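PDB 5A4A: maternal effect protein oskar from Drosophila melanogaster, which acts as a germline inducer and binds RNA, probably through its OSK domain, whose fold resembles that of SGNH hydrolases. Local coordinates for residues Asp31-Glu40 / Tyr187-Val198; Arg50-Gly60 / Arg178-Pro186. All coordinates share one frame; numbering follows the deposited sequence.

Contact 1. Residues Asp31-Glu40 / Tyr187-Val198; sequences DFMLYLARME and YLFWNKIGRQRV. With SO4 (sulfate ion), chain B; SO4 (sulfate ion), chain F.
R195 reaches across to E40. Its NE donates to E40 OE2 at 3.0 Å in a nearly straight salt bridge (N-H...O 174°). E40 OE2 lies close to the guanidinium plane and accepts on its anti lone pair. R195 NH1 donates to W190 O at 2.9 Å, and NH1 and NH2 also grip a sulfate, probably from the crystallisation liquor. A bend at chi3 (-61°) sets the guanidinium between M39 CG on one face and K192 N on the other. The R195 side chain is a knob among Y35, L36, M39 and E40. With an alanine here, E40 would probably lose its charge partner, and a gap would be likely to open beside Y35 and M39.

Further along, an aromatic cluster fills the contact. Y187 CD2 sits over a face of F32, 3.5 Å from its CZ. L188 O meets the edge of the same ring, 3.6 Å from F32 CE1. Y35 CD2 touches F189 CD1 at 3.7 Å. F32 CD1 lies over one face of W190 and V198 CG2, from its own segment, over the opposite face, both toward the rim.

Helices 31-40 and 192-198 cross at -99°, with their axes 10.5 Å apart. Within this OSK domain of the SGNH hydrolase clan, the contact packs the C-terminal helix and the loop before it onto helix 31-40, which also meets strand 56-58 through M33 and helix 87-91 through F32.

Contact 2. Residues Arg50-Gly60 / Arg178-Pro186; sequences RVLQSGLCVSG and RQVTGSKEP. With SO4 (sulfate ion), chain D; SO4 (sulfate ion), chain C.
S59 OG is gripped by two groups. G182 N donates to it at 2.8 Å with a bent N-H...O angle of 141°, and D31 OD2 of helix 31-40 is its other hydrogen-bond partner. The hydroxyl thus ties the backbone at G182 to that helix. V180 CB lies against the same oxygen.

The second bond runs the other way. L52 N donates to T181 OG1 at 2.9 Å, and the bond is fairly straight (168°). T181 OG1 stands between its own backbone N and carbonyl carbon (chi1 57°), which turns it toward L52 N. V51 CG1 packs against T181 OG1 at 3.6 Å and also borders G182 CA. The S59 methylene comes close to T181 OG1 as well.

The backbones meet tightly where G60 faces G182. G60 CA makes a CA-H...O contact with G182 O at 3.6 Å. A beta carbon on G60 would run into G182 O, and one on G182 would run into S59 O. The close approach therefore probably depends on both glycines lacking a side chain.

Within 50-60, Q53 NE2 donates to V51 O at 2.9 Å, from above the carbonyl plane. S59 N donates to L52 O, and a type II' turn spans S54 to C57. On the other segment, K184 N and K184 NZ hold one sulfate. R178 NH1 and NH2 hold another side by side, with NH2 2.7 Å from its O2.

Strands 53-54 and 56-58 form an antiparallel hairpin. Strand 56-58 runs parallel to strand 25-29, and its C57 packs against M33 and L34 of helix 31-40. The 178-186 loop, which precedes helix 192-204, rests on the residues flanking this hairpin.

Contacts 1 and 2 have centres about 14 Å apart and touch directly. Along the chain, contact 2 is nested inside the loop that contact 1 closes. D31 OD2 lies 2.6 Å from S59 OG, a probable hydrogen bond that joins helix 31-40 to the residue just after strand 56-58. Y187 O is 2.8 Å from R178 N, also a probable hydrogen bond, which joins R178, at the start of the loop, to Y187, just past its other end. V180 CG2 packs on Y187 CE1 at 3.5 Å, against the aromatic cluster. Both contacts carry sulfates on basic side chains. These may mark places suited to phosphate, but they do not establish an RNA path.

Contact 1. Residues Asp31-Glu40 / Tyr187-Val198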
# COMPACT_ATOMS: atom_id res chain seq x y z
N ASP A 31 -2.91 -3.34 -4.73
CA ASP A 31 -2.47 -4.58 -5.38
C ASP A 31 -1.02 -4.95 -5.16
O ASP A 31 -0.69 -6.13 -5.16
CB ASP A 31 -2.72 -4.57 -6.89
CG ASP A 31 -4.14 -4.91 -7.25
OD1 ASP A 31 -4.52 -6.11 -7.16
OD2 ASP A 31 -4.88 -3.97 -7.64
N PHE A 32 -0.14 -3.96 -5.00
CA PHE A 32 1.29 -4.28 -4.86
C PHE A 32 1.58 -5.06 -3.58
O PHE A 32 2.21 -6.11 -3.62
CB PHE A 32 2.18 -3.04 -4.96
CG PHE A 32 2.17 -2.42 -6.33
CD1 PHE A 32 2.76 -3.07 -7.41
CD2 PHE A 32 1.55 -1.20 -6.54
CE1 PHE A 32 2.74 -2.50 -8.67
CE2 PHE A 32 1.53 -0.63 -7.80
CZ PHE A 32 2.12 -1.29 -8.87
N MET A 33 1.12 -4.56 -2.44
CA MET A 33 1.27 -5.30 -1.20
C MET A 33 0.37 -6.53 -1.15
O MET A 33 0.75 -7.55 -0.58
CB MET A 33 1.07 -4.39 0.01
CG MET A 33 2.22 -3.42 0.24
SD MET A 33 3.76 -4.30 0.53
CE MET A 33 3.21 -5.38 1.83
N LEU A 34 -0.82 -6.46 -1.76
CA LEU A 34 -1.69 -7.64 -1.86
C LEU A 34 -0.93 -8.79 -2.53
O LEU A 34 -0.94 -9.92 -2.04
CB LEU A 34 -2.96 -7.31 -2.64
CG LEU A 34 -4.00 -8.44 -2.78
CD1 LEU A 34 -4.37 -8.98 -1.41
CD2 LEU A 34 -5.25 -7.95 -3.50
N TYR A 35 -0.27 -8.50 -3.65
CA TYR A 35 0.46 -9.53 -4.38
C TYR A 35 1.68 -10.02 -3.61
O TYR A 35 1.95 -11.23 -3.59
CB TYR A 35 0.87 -9.02 -5.76
CG TYR A 35 1.50 -10.06 -6.66
CD1 TYR A 35 0.83 -11.24 -7.00
CD2 TYR A 35 2.76 -9.83 -7.22
CE1 TYR A 35 1.41 -12.16 -7.84
CE2 TYR A 35 3.34 -10.75 -8.05
CZ TYR A 35 2.66 -11.91 -8.37
OH TYR A 35 3.27 -12.82 -9.21
N LEU A 36 2.42 -9.10 -3.01
CA LEU A 36 3.52 -9.47 -2.13
C LEU A 36 3.05 -10.46 -1.09
O LEU A 36 3.68 -11.49 -0.87
CB LEU A 36 4.11 -8.24 -1.45
CG LEU A 36 5.29 -8.57 -0.53
CD1 LEU A 36 6.39 -9.19 -1.35
CD2 LEU A 36 5.82 -7.33 0.18
N ALA A 37 1.92 -10.16 -0.45
CA ALA A 37 1.40 -11.03 0.60
C ALA A 37 0.91 -12.38 0.07
O ALA A 37 1.07 -13.41 0.74
CB ALA A 37 0.29 -10.32 1.37
N ARG A 38 0.35 -12.37 -1.13
CA ARG A 38 -0.16 -13.61 -1.73
C ARG A 38 1.00 -14.54 -2.05
O ARG A 38 0.95 -15.74 -1.80
CB ARG A 38 -0.93 -13.29 -3.01
CG ARG A 38 -1.44 -14.52 -3.76
CD ARG A 38 -2.43 -15.30 -2.92
NE ARG A 38 -3.21 -16.20 -3.76
CZ ARG A 38 -4.26 -16.90 -3.35
NH1 ARG A 38 -4.64 -16.81 -2.08
NH2 ARG A 38 -4.93 -17.68 -4.20
N MET A 39 2.08 -13.96 -2.56
CA MET A 39 3.21 -14.76 -3.00
C MET A 39 4.20 -15.14 -1.91
O MET A 39 4.83 -16.21 -1.98
CB MET A 39 3.95 -14.05 -4.14
CG MET A 39 3.07 -13.78 -5.36
SD MET A 39 2.32 -15.25 -6.07
CE MET A 39 3.78 -16.06 -6.71
N GLU A 40 4.35 -14.28 -0.90
CA GLU A 40 5.41 -14.44 0.08
C GLU A 40 4.88 -14.69 1.49
O GLU A 40 5.61 -15.21 2.33
CB GLU A 40 6.32 -13.21 0.09
CG GLU A 40 6.84 -12.81 -1.28
CD GLU A 40 7.66 -13.91 -1.93
OE1 GLU A 40 8.33 -14.67 -1.20
OE2 GLU A 40 7.63 -14.01 -3.18
N TYR A 187 -0.92 -2.77 -14.28
CA TYR A 187 0.05 -2.88 -13.20
C TYR A 187 1.21 -3.74 -13.66
O TYR A 187 0.99 -4.79 -14.26
CB TYR A 187 -0.60 -3.55 -11.98
CG TYR A 187 -1.40 -2.62 -11.12
CD1 TYR A 187 -2.51 -1.95 -11.63
CD2 TYR A 187 -1.04 -2.39 -9.80
CE1 TYR A 187 -3.24 -1.08 -10.83
CE2 TYR A 187 -1.77 -1.52 -9.00
CZ TYR A 187 -2.85 -0.87 -9.51
OH TYR A 187 -3.57 -0.02 -8.70
N LEU A 188 2.44 -3.30 -13.39
CA LEU A 188 3.62 -4.14 -13.62
C LEU A 188 4.11 -4.63 -12.26
O LEU A 188 4.66 -3.84 -11.47
CB LEU A 188 4.73 -3.36 -14.34
CG LEU A 188 5.85 -4.25 -14.90
CD1 LEU A 188 5.29 -5.14 -16.02
CD2 LEU A 188 7.04 -3.44 -15.39
N PHE A 189 3.91 -5.90 -11.97
CA PHE A 189 4.18 -6.42 -10.63
C PHE A 189 5.64 -6.76 -10.38
O PHE A 189 6.40 -7.00 -11.32
CB PHE A 189 3.29 -7.61 -10.33
CG PHE A 189 1.87 -7.23 -10.08
CD1 PHE A 189 1.48 -6.76 -8.83
CD2 PHE A 189 0.93 -7.27 -11.11
CE1 PHE A 189 0.17 -6.38 -8.60
CE2 PHE A 189 -0.38 -6.89 -10.89
CZ PHE A 189 -0.76 -6.44 -9.63
N TRP A 190 6.03 -6.73 -9.11
CA TRP A 190 7.37 -7.11 -8.73
C TRP A 190 7.51 -8.62 -8.94
O TRP A 190 6.62 -9.39 -8.60
CB TRP A 190 7.64 -6.75 -7.26
CG TRP A 190 7.19 -5.36 -6.86
CD1 TRP A 190 7.15 -4.24 -7.65
CD2 TRP A 190 6.73 -4.96 -5.55
NE1 TRP A 190 6.69 -3.16 -6.90
CE2 TRP A 190 6.42 -3.58 -5.63
CE3 TRP A 190 6.55 -5.63 -4.34
CZ2 TRP A 190 5.94 -2.86 -4.52
CZ3 TRP A 190 6.06 -4.92 -3.25
CH2 TRP A 190 5.76 -3.55 -3.35
N ASN A 191 8.64 -9.03 -9.51
CA ASN A 191 8.87 -10.46 -9.73
C ASN A 191 9.44 -11.09 -8.46
O ASN A 191 9.45 -10.45 -7.41
CB ASN A 191 9.72 -10.73 -10.98
CG ASN A 191 11.16 -10.28 -10.84
OD1 ASN A 191 11.61 -9.87 -9.77
ND2 ASN A 191 11.91 -10.37 -11.92
N LYS A 192 9.89 -12.34 -8.54
CA LYS A 192 10.38 -13.02 -7.34
C LYS A 192 11.52 -12.25 -6.67
O LYS A 192 11.54 -12.09 -5.45
CB LYS A 192 10.79 -14.47 -7.63
CG LYS A 192 11.30 -15.19 -6.38
CD LYS A 192 11.35 -16.70 -6.58
CE LYS A 192 10.71 -17.45 -5.41
NZ LYS A 192 9.46 -18.16 -5.82
N ILE A 193 12.47 -11.79 -7.48
CA ILE A 193 13.61 -11.02 -6.97
C ILE A 193 13.14 -9.70 -6.35
O ILE A 193 13.57 -9.31 -5.25
CB ILE A 193 14.62 -10.76 -8.09
CG1 ILE A 193 15.16 -12.08 -8.65
CG2 ILE A 193 15.75 -9.86 -7.61
CD1 ILE A 193 15.89 -11.94 -9.98
N GLY A 194 12.26 -9.00 -7.06
CA GLY A 194 11.71 -7.74 -6.60
C GLY A 194 10.94 -7.87 -5.30
O GLY A 194 11.15 -7.08 -4.37
N ARG A 195 10.06 -8.87 -5.22
CA ARG A 195 9.30 -9.10 -4.00
C ARG A 195 10.21 -9.38 -2.81
O ARG A 195 9.99 -8.88 -1.72
CB ARG A 195 8.33 -10.26 -4.19
CG ARG A 195 7.22 -9.98 -5.17
CD ARG A 195 6.16 -11.08 -5.14
NE ARG A 195 6.65 -12.42 -5.48
CZ ARG A 195 6.71 -12.90 -6.72
NH1 ARG A 195 6.39 -12.14 -7.74
NH2 ARG A 195 7.12 -14.14 -6.94
N GLN A 196 11.23 -10.19 -3.03
CA GLN A 196 12.12 -10.50 -1.91
C GLN A 196 12.93 -9.29 -1.48
O GLN A 196 13.14 -9.10 -0.29
CB GLN A 196 13.01 -11.72 -2.18
CG GLN A 196 13.48 -12.42 -0.89
CD GLN A 196 12.33 -12.85 0.03
OE1 GLN A 196 12.39 -12.66 1.25
NE2 GLN A 196 11.28 -13.45 -0.55
N ARG A 197 13.37 -8.45 -2.42
CA ARG A 197 14.08 -7.22 -2.05
C ARG A 197 13.23 -6.30 -1.19
O ARG A 197 13.71 -5.77 -0.18
CB ARG A 197 14.61 -6.48 -3.29
CG ARG A 197 15.84 -7.13 -3.92
CD ARG A 197 16.19 -6.49 -5.27
NE ARG A 197 16.80 -5.17 -5.13
CZ ARG A 197 18.10 -4.97 -4.95
NH1 ARG A 197 18.92 -6.01 -4.85
NH2 ARG A 197 18.58 -3.75 -4.84
N VAL A 198 11.97 -6.11 -1.57
CA VAL A 198 11.06 -5.22 -0.83
C VAL A 198 10.78 -5.79 0.55
O VAL A 198 10.87 -5.08 1.55
CB VAL A 198 9.73 -5.01 -1.57
CG1 VAL A 198 8.69 -4.35 -0.66
CG2 VAL A 198 9.95 -4.19 -2.84
S SO4 B . 7.63 -14.25 -10.76
O1 SO4 B . 7.26 -14.77 -12.07
O2 SO4 B . 7.11 -15.13 -9.71
O3 SO4 B . 9.09 -14.20 -10.64
O4 SO4 B . 7.04 -12.93 -10.61
S SO4 F . -8.12 -18.10 -2.22
O1 SO4 F . -7.28 -18.83 -3.16
O2 SO4 F . -8.92 -17.11 -2.93
O3 SO4 F . -8.99 -19.03 -1.51
O4 SO4 F . -7.28 -17.40 -1.24
O HOH W 1 -4.35 -1.62 -6.65
O HOH W 2 7.31 -16.21 -4.78
O HOH W 3 10.38 -13.81 -3.49

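Contact 2. Residues Arg50-Gly60 / Arg178-Pro186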
# COMPACT_ATOMS: atom_id res chain seq x y z
N ARG A 50 -16.12 -8.83 -4.71
CA ARG A 50 -15.80 -8.80 -6.14
C ARG A 50 -14.37 -8.37 -6.38
O ARG A 50 -13.63 -8.97 -7.17
CB ARG A 50 -16.73 -7.83 -6.87
CG ARG A 50 -18.18 -8.20 -6.81
CD ARG A 50 -19.03 -7.31 -7.71
NE ARG A 50 -19.19 -5.96 -7.20
CZ ARG A 50 -20.00 -5.62 -6.19
NH1 ARG A 50 -20.70 -6.55 -5.57
NH2 ARG A 50 -20.09 -4.36 -5.80
N VAL A 51 -13.99 -7.30 -5.69
CA VAL A 51 -12.66 -6.73 -5.81
C VAL A 51 -11.73 -7.52 -4.91
O VAL A 51 -12.05 -7.81 -3.75
CB VAL A 51 -12.67 -5.23 -5.44
CG1 VAL A 51 -11.25 -4.69 -5.32
CG2 VAL A 51 -13.47 -4.45 -6.49
N LEU A 52 -10.58 -7.91 -5.45
CA LEU A 52 -9.66 -8.79 -4.75
C LEU A 52 -9.11 -8.06 -3.53
O LEU A 52 -8.69 -6.91 -3.63
CB LEU A 52 -8.49 -9.12 -5.66
CG LEU A 52 -7.85 -10.49 -5.57
CD1 LEU A 52 -8.89 -11.56 -5.86
CD2 LEU A 52 -6.72 -10.55 -6.57
N GLN A 53 -9.11 -8.74 -2.39
CA GLN A 53 -8.54 -8.15 -1.19
C GLN A 53 -8.22 -9.22 -0.16
O GLN A 53 -8.73 -10.34 -0.25
CB GLN A 53 -9.50 -7.12 -0.59
CG GLN A 53 -10.89 -7.68 -0.27
CD GLN A 53 -11.93 -6.58 -0.18
OE1 GLN A 53 -12.15 -6.00 0.90
NE2 GLN A 53 -12.57 -6.27 -1.31
N SER A 54 -7.38 -8.86 0.80
CA SER A 54 -7.02 -9.74 1.90
C SER A 54 -6.72 -8.81 3.05
O SER A 54 -5.74 -8.10 3.00
CB SER A 54 -5.77 -10.55 1.57
OG SER A 54 -5.42 -11.41 2.64
N GLY A 55 -7.59 -8.80 4.06
CA GLY A 55 -7.44 -7.86 5.16
C GLY A 55 -7.49 -6.42 4.66
O GLY A 55 -8.40 -6.04 3.92
N LEU A 56 -6.50 -5.62 5.08
CA LEU A 56 -6.45 -4.21 4.70
C LEU A 56 -5.70 -3.98 3.38
O LEU A 56 -5.44 -2.84 3.01
CB LEU A 56 -5.83 -3.38 5.84
CG LEU A 56 -6.50 -3.56 7.20
CD1 LEU A 56 -5.76 -2.78 8.28
CD2 LEU A 56 -7.96 -3.13 7.15
N CYS A 57 -5.35 -5.05 2.68
CA CYS A 57 -4.82 -4.94 1.32
C CYS A 57 -5.94 -5.15 0.31
O CYS A 57 -6.48 -6.24 0.21
CB CYS A 57 -3.72 -5.98 1.07
SG CYS A 57 -2.18 -5.59 1.97
N VAL A 58 -6.27 -4.10 -0.43
CA VAL A 58 -7.41 -4.12 -1.35
C VAL A 58 -7.01 -3.59 -2.73
O VAL A 58 -6.41 -2.52 -2.83
CB VAL A 58 -8.55 -3.21 -0.81
CG1 VAL A 58 -9.79 -3.27 -1.72
CG2 VAL A 58 -8.92 -3.58 0.65
N SER A 59 -7.35 -4.33 -3.79
CA SER A 59 -7.12 -3.83 -5.14
C SER A 59 -7.82 -2.48 -5.34
O SER A 59 -9.01 -2.34 -5.03
CB SER A 59 -7.63 -4.83 -6.19
OG SER A 59 -7.43 -4.30 -7.49
N GLY A 60 -7.09 -1.50 -5.84
CA GLY A 60 -7.66 -0.19 -6.09
C GLY A 60 -7.81 0.71 -4.87
O GLY A 60 -8.49 1.74 -4.95
N ARG A 178 -0.44 -6.40 -16.04
CA ARG A 178 -1.61 -7.22 -15.75
C ARG A 178 -2.82 -6.34 -15.45
O ARG A 178 -2.69 -5.25 -14.91
CB ARG A 178 -1.36 -8.11 -14.54
CG ARG A 178 -0.21 -9.09 -14.66
CD ARG A 178 -0.49 -10.17 -15.69
NE ARG A 178 0.30 -11.38 -15.43
CZ ARG A 178 1.59 -11.52 -15.73
NH1 ARG A 178 2.24 -10.53 -16.31
NH2 ARG A 178 2.22 -12.65 -15.44
N GLN A 179 -4.00 -6.86 -15.78
CA GLN A 179 -5.26 -6.29 -15.32
C GLN A 179 -5.45 -6.56 -13.83
O GLN A 179 -5.12 -7.64 -13.34
CB GLN A 179 -6.41 -6.97 -16.08
CG GLN A 179 -7.80 -6.58 -15.58
CD GLN A 179 -8.27 -5.27 -16.18
OE1 GLN A 179 -8.27 -5.10 -17.40
NE2 GLN A 179 -8.68 -4.33 -15.32
N VAL A 180 -5.97 -5.58 -13.09
CA VAL A 180 -6.36 -5.81 -11.70
C VAL A 180 -7.86 -5.52 -11.54
O VAL A 180 -8.49 -4.98 -12.44
CB VAL A 180 -5.53 -4.97 -10.70
CG1 VAL A 180 -4.04 -5.24 -10.90
CG2 VAL A 180 -5.84 -3.49 -10.84
N THR A 181 -8.43 -5.91 -10.40
CA THR A 181 -9.89 -5.85 -10.23
C THR A 181 -10.42 -4.48 -9.82
O THR A 181 -11.55 -4.13 -10.15
CB THR A 181 -10.37 -6.89 -9.19
OG1 THR A 181 -9.69 -6.66 -7.95
CG2 THR A 181 -10.08 -8.31 -9.69
N GLY A 182 -9.62 -3.71 -9.09
CA GLY A 182 -10.09 -2.46 -8.51
C GLY A 182 -9.68 -1.21 -9.26
O GLY A 182 -9.96 -0.10 -8.80
N SER A 183 -9.04 -1.38 -10.41
CA SER A 183 -8.57 -0.23 -11.19
C SER A 183 -8.39 -0.59 -12.67
O SER A 183 -8.07 -1.72 -13.01
CB SER A 183 -7.25 0.29 -10.61
OG SER A 183 -6.70 1.31 -11.43
N LYS A 184 -8.57 0.40 -13.55
CA LYS A 184 -8.43 0.16 -14.99
C LYS A 184 -7.00 0.36 -15.51
O LYS A 184 -6.71 -0.00 -16.64
CB LYS A 184 -9.40 1.05 -15.78
CG LYS A 184 -9.04 2.53 -15.74
CD LYS A 184 -10.00 3.35 -16.59
CE LYS A 184 -9.61 4.81 -16.61
NZ LYS A 184 -9.78 5.45 -15.28
N GLU A 185 -6.12 0.95 -14.70
CA GLU A 185 -4.74 1.13 -15.13
C GLU A 185 -3.98 -0.19 -15.02
O GLU A 185 -4.21 -0.97 -14.10
CB GLU A 185 -4.01 2.18 -14.26
CG GLU A 185 -4.33 3.61 -14.60
CD GLU A 185 -5.69 4.04 -14.13
OE1 GLU A 185 -6.09 3.65 -13.01
OE2 GLU A 185 -6.37 4.77 -14.88
N PRO A 186 -3.05 -0.42 -15.95
CA PRO A 186 -2.28 -1.66 -15.94
C PRO A 186 -1.17 -1.62 -14.89
O PRO A 186 -0.56 -0.57 -14.65
CB PRO A 186 -1.67 -1.71 -17.34
CG PRO A 186 -1.56 -0.25 -17.74
CD PRO A 186 -2.76 0.42 -17.13
S SO4 D . -9.46 3.64 -11.91
O1 SO4 D . -8.70 4.53 -12.78
O2 SO4 D . -10.18 2.64 -12.69
O3 SO4 D . -8.54 3.00 -10.96
O4 SO4 D . -10.43 4.42 -11.15
S SO4 C . 5.67 -12.36 -16.68
O1 SO4 C . 5.70 -13.35 -17.74
O2 SO4 C . 4.94 -12.89 -15.52
O3 SO4 C . 7.05 -12.05 -16.29
O4 SO4 C . 4.98 -11.16 -17.16